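Local coordinates for protein cyclic nucleotide-binding domain (Methylobacillus flagellatus KT, PDB 3GYD) that binds cyclic AMP through a cyclic nucleotide-binding domain and may be related to the regulatory domains of potassium channels, at residues K43-E54 with L155-Q165. Residues are numbered along the deposited sequence; the frame is centred on the assembly and turned at random.
Sequences KIKLFGDFSNEE and LGNKVLIRLLQ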
loop_
_atom_site.group_PDB
_atom_site.type_symbol
_atom_site.label_atom_id
_atom_site.label_comp_id
_atom_site.label_asym_id
_atom_site.label_seq_id
_atom_site.Cartn_x
_atom_site.Cartn_y
_atom_site.Cartn_z
ATOM N N LYS B 43 7.758 -13.672 -2.366
ATOM C CA LYS B 43 6.513 -13.428 -3.116
ATOM C C LYS B 43 6.541 -12.103 -3.905
ATOM O O LYS B 43 5.649 -11.838 -4.710
ATOM C CB LYS B 43 5.321 -13.365 -2.159
ATOM C CG LYS B 43 5.090 -14.629 -1.292
ATOM C CD LYS B 43 5.008 -15.899 -2.078
ATOM C CE LYS B 43 4.264 -16.915 -1.222
ATOM N NZ LYS B 43 4.260 -18.269 -1.772
ATOM N N ILE B 44 7.551 -11.282 -3.669
ATOM C CA ILE B 44 7.737 -10.046 -4.448
ATOM C C ILE B 44 7.753 -10.379 -5.944
ATOM O O ILE B 44 8.332 -11.399 -6.378
ATOM C CB ILE B 44 9.065 -9.325 -4.040
ATOM C CG1 ILE B 44 9.123 -7.898 -4.600
ATOM C CG2 ILE B 44 10.289 -10.146 -4.435
ATOM C CD1 ILE B 44 10.300 -7.102 -4.097
ATOM N N LYS B 45 7.133 -9.528 -6.738
ATOM C CA LYS B 45 7.143 -9.723 -8.189
ATOM C C LYS B 45 7.550 -8.454 -8.918
ATOM O O LYS B 45 7.593 -7.399 -8.322
ATOM C CB LYS B 45 5.803 -10.282 -8.655
ATOM C CG LYS B 45 4.640 -9.431 -8.433
ATOM C CD LYS B 45 3.318 -10.232 -8.635
ATOM C CE LYS B 45 2.073 -9.403 -8.236
ATOM N NZ LYS B 45 0.797 -9.800 -8.945
ATOM N N LEU B 46 7.943 -8.598 -10.180
ATOM C CA LEU B 46 8.333 -7.470 -11.059
ATOM C C LEU B 46 9.589 -6.706 -10.720
ATOM O O LEU B 46 10.118 -5.979 -11.553
ATOM C CB LEU B 46 7.220 -6.424 -11.133
ATOM C CG LEU B 46 5.877 -6.856 -11.668
ATOM C CD1 LEU B 46 4.966 -5.606 -11.857
ATOM C CD2 LEU B 46 6.053 -7.612 -12.959
ATOM N N PHE B 47 10.048 -6.755 -9.501
ATOM C CA PHE B 47 11.182 -5.936 -9.157
ATOM C C PHE B 47 12.421 -6.736 -8.797
ATOM O O PHE B 47 13.465 -6.127 -8.556
ATOM C CB PHE B 47 10.810 -4.924 -8.056
ATOM C CG PHE B 47 9.840 -3.848 -8.528
ATOM C CD1 PHE B 47 8.456 -4.071 -8.513
ATOM C CD2 PHE B 47 10.308 -2.619 -9.008
ATOM C CE1 PHE B 47 7.552 -3.076 -8.953
ATOM C CE2 PHE B 47 9.414 -1.629 -9.478
ATOM C CZ PHE B 47 8.043 -1.857 -9.430
ATOM N N GLY B 48 12.353 -8.062 -8.781
ATOM C CA GLY B 48 13.533 -8.879 -8.453
ATOM C C GLY B 48 13.631 -9.355 -7.001
ATOM O O GLY B 48 13.254 -8.627 -6.087
ATOM N N ASP B 49 14.213 -10.539 -6.788
ATOM C CA ASP B 49 14.057 -11.268 -5.527
ATOM C C ASP B 49 15.064 -10.782 -4.498
ATOM O O ASP B 49 16.017 -10.069 -4.812
ATOM C CB ASP B 49 14.214 -12.803 -5.727
ATOM C CG ASP B 49 12.892 -13.537 -6.129
ATOM O OD1 ASP B 49 11.795 -12.937 -6.272
ATOM O OD2 ASP B 49 12.951 -14.787 -6.280
ATOM N N PHE B 50 14.828 -11.171 -3.259
ATOM C CA PHE B 50 15.780 -11.024 -2.178
ATOM C C PHE B 50 16.774 -12.184 -2.217
ATOM O O PHE B 50 16.364 -13.349 -2.368
ATOM C CB PHE B 50 15.071 -11.087 -0.835
ATOM C CG PHE B 50 14.104 -9.950 -0.556
ATOM C CD1 PHE B 50 12.872 -9.895 -1.171
ATOM C CD2 PHE B 50 14.396 -9.000 0.427
ATOM C CE1 PHE B 50 11.952 -8.889 -0.881
ATOM C CE2 PHE B 50 13.478 -8.003 0.745
ATOM C CZ PHE B 50 12.261 -7.918 0.072
ATOM N N SER B 51 18.062 -11.887 -2.019
ATOM C CA SER B 51 19.104 -12.912 -1.926
ATOM C C SER B 51 19.099 -13.519 -0.502
ATOM O O SER B 51 18.560 -12.913 0.456
ATOM C CB SER B 51 20.474 -12.304 -2.248
ATOM O OG SER B 51 20.896 -11.507 -1.154
ATOM N N ASN B 52 19.686 -14.710 -0.361
ATOM C CA ASN B 52 19.815 -15.343 0.947
ATOM C C ASN B 52 20.490 -14.403 1.909
ATOM O O ASN B 52 20.087 -14.282 3.046
ATOM C CB ASN B 52 20.663 -16.604 0.910
ATOM C CG ASN B 52 19.969 -17.748 0.255
ATOM O OD1 ASN B 52 18.785 -17.700 -0.030
ATOM N ND2 ASN B 52 20.730 -18.778 -0.038
ATOM N N GLU B 53 21.539 -13.745 1.429
ATOM C CA GLU B 53 22.294 -12.816 2.255
ATOM C C GLU B 53 21.445 -11.614 2.668
ATOM O O GLU B 53 21.556 -11.114 3.784
ATOM C CB GLU B 53 23.547 -12.329 1.489
ATOM C CG GLU B 53 24.573 -13.436 1.169
ATOM C CD GLU B 53 24.206 -14.339 -0.022
ATOM O OE1 GLU B 53 23.188 -14.109 -0.727
ATOM O OE2 GLU B 53 24.964 -15.309 -0.254
ATOM N N GLU B 54 20.636 -11.110 1.737
ATOM C CA GLU B 54 19.717 -10.012 2.041
ATOM C C GLU B 54 18.707 -10.424 3.121
ATOM O O GLU B 54 18.468 -9.679 4.066
ATOM C CB GLU B 54 18.996 -9.540 0.787
ATOM C CG GLU B 54 19.799 -8.526 -0.024
ATOM C CD GLU B 54 19.175 -8.183 -1.370
ATOM O OE1 GLU B 54 18.578 -9.066 -2.015
ATOM O OE2 GLU B 54 19.300 -7.015 -1.800
ATOM N N LEU B 155 17.965 -2.746 -0.482
ATOM C CA LEU B 155 17.182 -3.741 0.266
ATOM C C LEU B 155 15.882 -3.137 0.792
ATOM O O LEU B 155 14.804 -3.734 0.657
ATOM C CB LEU B 155 18.025 -4.327 1.403
ATOM C CG LEU B 155 17.353 -5.381 2.297
ATOM C CD1 LEU B 155 16.699 -6.471 1.437
ATOM C CD2 LEU B 155 18.434 -5.933 3.217
ATOM N N GLY B 156 15.974 -1.937 1.353
ATOM C CA GLY B 156 14.804 -1.186 1.829
ATOM C C GLY B 156 13.734 -1.060 0.743
ATOM O O GLY B 156 12.528 -1.298 1.013
ATOM N N ASN B 157 14.129 -0.773 -0.472
ATOM C CA ASN B 157 13.135 -0.649 -1.510
ATOM C C ASN B 157 12.511 -1.989 -1.914
ATOM O O ASN B 157 11.355 -2.026 -2.307
ATOM C CB ASN B 157 13.713 0.115 -2.695
ATOM C CG ASN B 157 13.897 1.587 -2.388
ATOM O OD1 ASN B 157 13.165 2.166 -1.586
ATOM N ND2 ASN B 157 14.866 2.211 -3.054
ATOM N N LYS B 158 13.251 -3.090 -1.783
ATOM C CA LYS B 158 12.641 -4.423 -1.955
ATOM C C LYS B 158 11.574 -4.674 -0.884
ATOM O O LYS B 158 10.454 -5.134 -1.212
ATOM C CB LYS B 158 13.684 -5.552 -1.937
ATOM C CG LYS B 158 14.582 -5.602 -3.139
ATOM C CD LYS B 158 15.665 -6.703 -2.994
ATOM C CE LYS B 158 16.751 -6.536 -4.012
ATOM N NZ LYS B 158 17.471 -7.795 -4.254
ATOM N N VAL B 159 11.902 -4.359 0.367
ATOM C CA VAL B 159 10.944 -4.478 1.459
ATOM C C VAL B 159 9.675 -3.622 1.167
ATOM O O VAL B 159 8.496 -4.067 1.320
ATOM C CB VAL B 159 11.576 -4.119 2.831
ATOM C CG1 VAL B 159 10.494 -4.128 3.958
ATOM C CG2 VAL B 159 12.745 -5.125 3.192
ATOM N N LEU B 160 9.885 -2.375 0.750
ATOM C CA LEU B 160 8.737 -1.454 0.508
ATOM C C LEU B 160 7.892 -1.901 -0.678
ATOM O O LEU B 160 6.645 -1.832 -0.598
ATOM C CB LEU B 160 9.173 -0.011 0.344
ATOM C CG LEU B 160 9.970 0.568 1.533
ATOM C CD1 LEU B 160 10.404 2.048 1.253
ATOM C CD2 LEU B 160 9.154 0.458 2.835
ATOM N N ILE B 161 8.537 -2.395 -1.735
ATOM C CA ILE B 161 7.818 -2.966 -2.885
ATOM C C ILE B 161 6.996 -4.200 -2.451
ATOM O O ILE B 161 5.864 -4.419 -2.937
ATOM C CB ILE B 161 8.758 -3.351 -4.058
ATOM C CG1 ILE B 161 9.450 -2.113 -4.663
ATOM C CG2 ILE B 161 7.990 -4.128 -5.141
ATOM C CD1 ILE B 161 10.689 -2.447 -5.491
ATOM N N ARG B 162 7.553 -5.021 -1.566
ATOM C CA ARG B 162 6.822 -6.184 -1.035
ATOM C C ARG B 162 5.550 -5.779 -0.257
ATOM O O ARG B 162 4.484 -6.381 -0.399
ATOM C CB ARG B 162 7.762 -7.052 -0.190
ATOM C CG ARG B 162 7.113 -8.202 0.478
ATOM C CD ARG B 162 6.655 -9.239 -0.561
ATOM N NE ARG B 162 5.978 -10.405 0.001
ATOM C CZ ARG B 162 4.705 -10.451 0.359
ATOM N NH1 ARG B 162 3.901 -9.407 0.209
ATOM N NH2 ARG B 162 4.203 -11.590 0.830
ATOM N N LEU B 163 5.665 -4.730 0.568
ATOM C CA LEU B 163 4.545 -4.200 1.300
ATOM C C LEU B 163 3.509 -3.493 0.382
ATOM O O LEU B 163 2.312 -3.615 0.597
ATOM C CB LEU B 163 5.033 -3.242 2.390
ATOM C CG LEU B 163 5.898 -3.867 3.504
ATOM C CD1 LEU B 163 6.439 -2.740 4.404
ATOM C CD2 LEU B 163 5.119 -4.980 4.296
ATOM N N LEU B 164 3.984 -2.815 -0.663
ATOM C CA LEU B 164 3.095 -2.242 -1.668
ATOM C C LEU B 164 2.226 -3.307 -2.323
ATOM O O LEU B 164 1.025 -3.142 -2.417
ATOM C CB LEU B 164 3.870 -1.429 -2.711
ATOM C CG LEU B 164 4.358 -0.046 -2.277
ATOM C CD1 LEU B 164 5.498 0.455 -3.216
ATOM C CD2 LEU B 164 3.251 0.952 -2.230
ATOM N N GLN B 165 2.846 -4.398 -2.718
ATOM C CA GLN B 165 2.160 -5.505 -3.377
ATOM C C GLN B 165 1.234 -6.267 -2.432
ATOM O O GLN B 165 0.171 -6.753 -2.835
ATOM C CB GLN B 165 3.209 -6.391 -4.033
ATOM C CG GLN B 165 3.869 -5.690 -5.210
ATOM C CD GLN B 165 5.032 -6.466 -5.817
ATOM O OE1 GLN B 165 5.465 -7.488 -5.269
ATOM N NE2 GLN B 165 5.520 -5.997 -6.986
HETATM O O HOH W 1 4.319 -9.571 -3.868
#
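The ring of Phe-50 takes Lys-158 CB over one face, 3.4 Å above its plane and offset toward the rim, a CH-pi contact, while Val-159 CA lies in plane at its edge. Leu-155 CD1 approaches obliquely, its side chain crossing that of Phe-50 at about a right angle. Ile-161 CG1 lies over one face of the Phe-47 ring, offset toward the rim, CG2 of the same residue comes to 3.4 Å from Phe-47 CD1, and the amide nitrogen of Gln-165 sits at the edge, amide and ring planes 49° apart. Tyr-146 of the second subunit also meets this ring. Ile-44 CD1 packs against Lys-158 O and Ile-161 CG2.

In this cyclic nucleotide-binding domain the loop between helices 34-41 and 52-60 is thus laid along the long C-terminal helix 153-178, which meets its counterpart in the second subunit. Polar side chains of the long helix secure the loop near both ends. The Gln-165 amide reads the backbone of Lys-45 twice: OE1 accepts from Lys-45 N at 3.0 Å, and NE2 donates almost straight (178°) to Lys-45 O, from above the carbonyl plane. A water joins Gln-165 OE1 to Lys-43 O, and NE2 also reaches Ile-120 O of the second subunit. With CG anti to its carbonyl carbon (chi1 -70°) and the chain extended beyond it, Lys-158 carries NZ past Phe-50 to Asp-49 O (2.8 Å) and into a salt bridge with Glu-54 OE1 (2.8 Å). The syn lone pair of Glu-54 OE1 serves the lysine and the anti one Ser-51 N, completing a capping box in which Glu-54 N donates to Ser-51 OG at 2.9 Å.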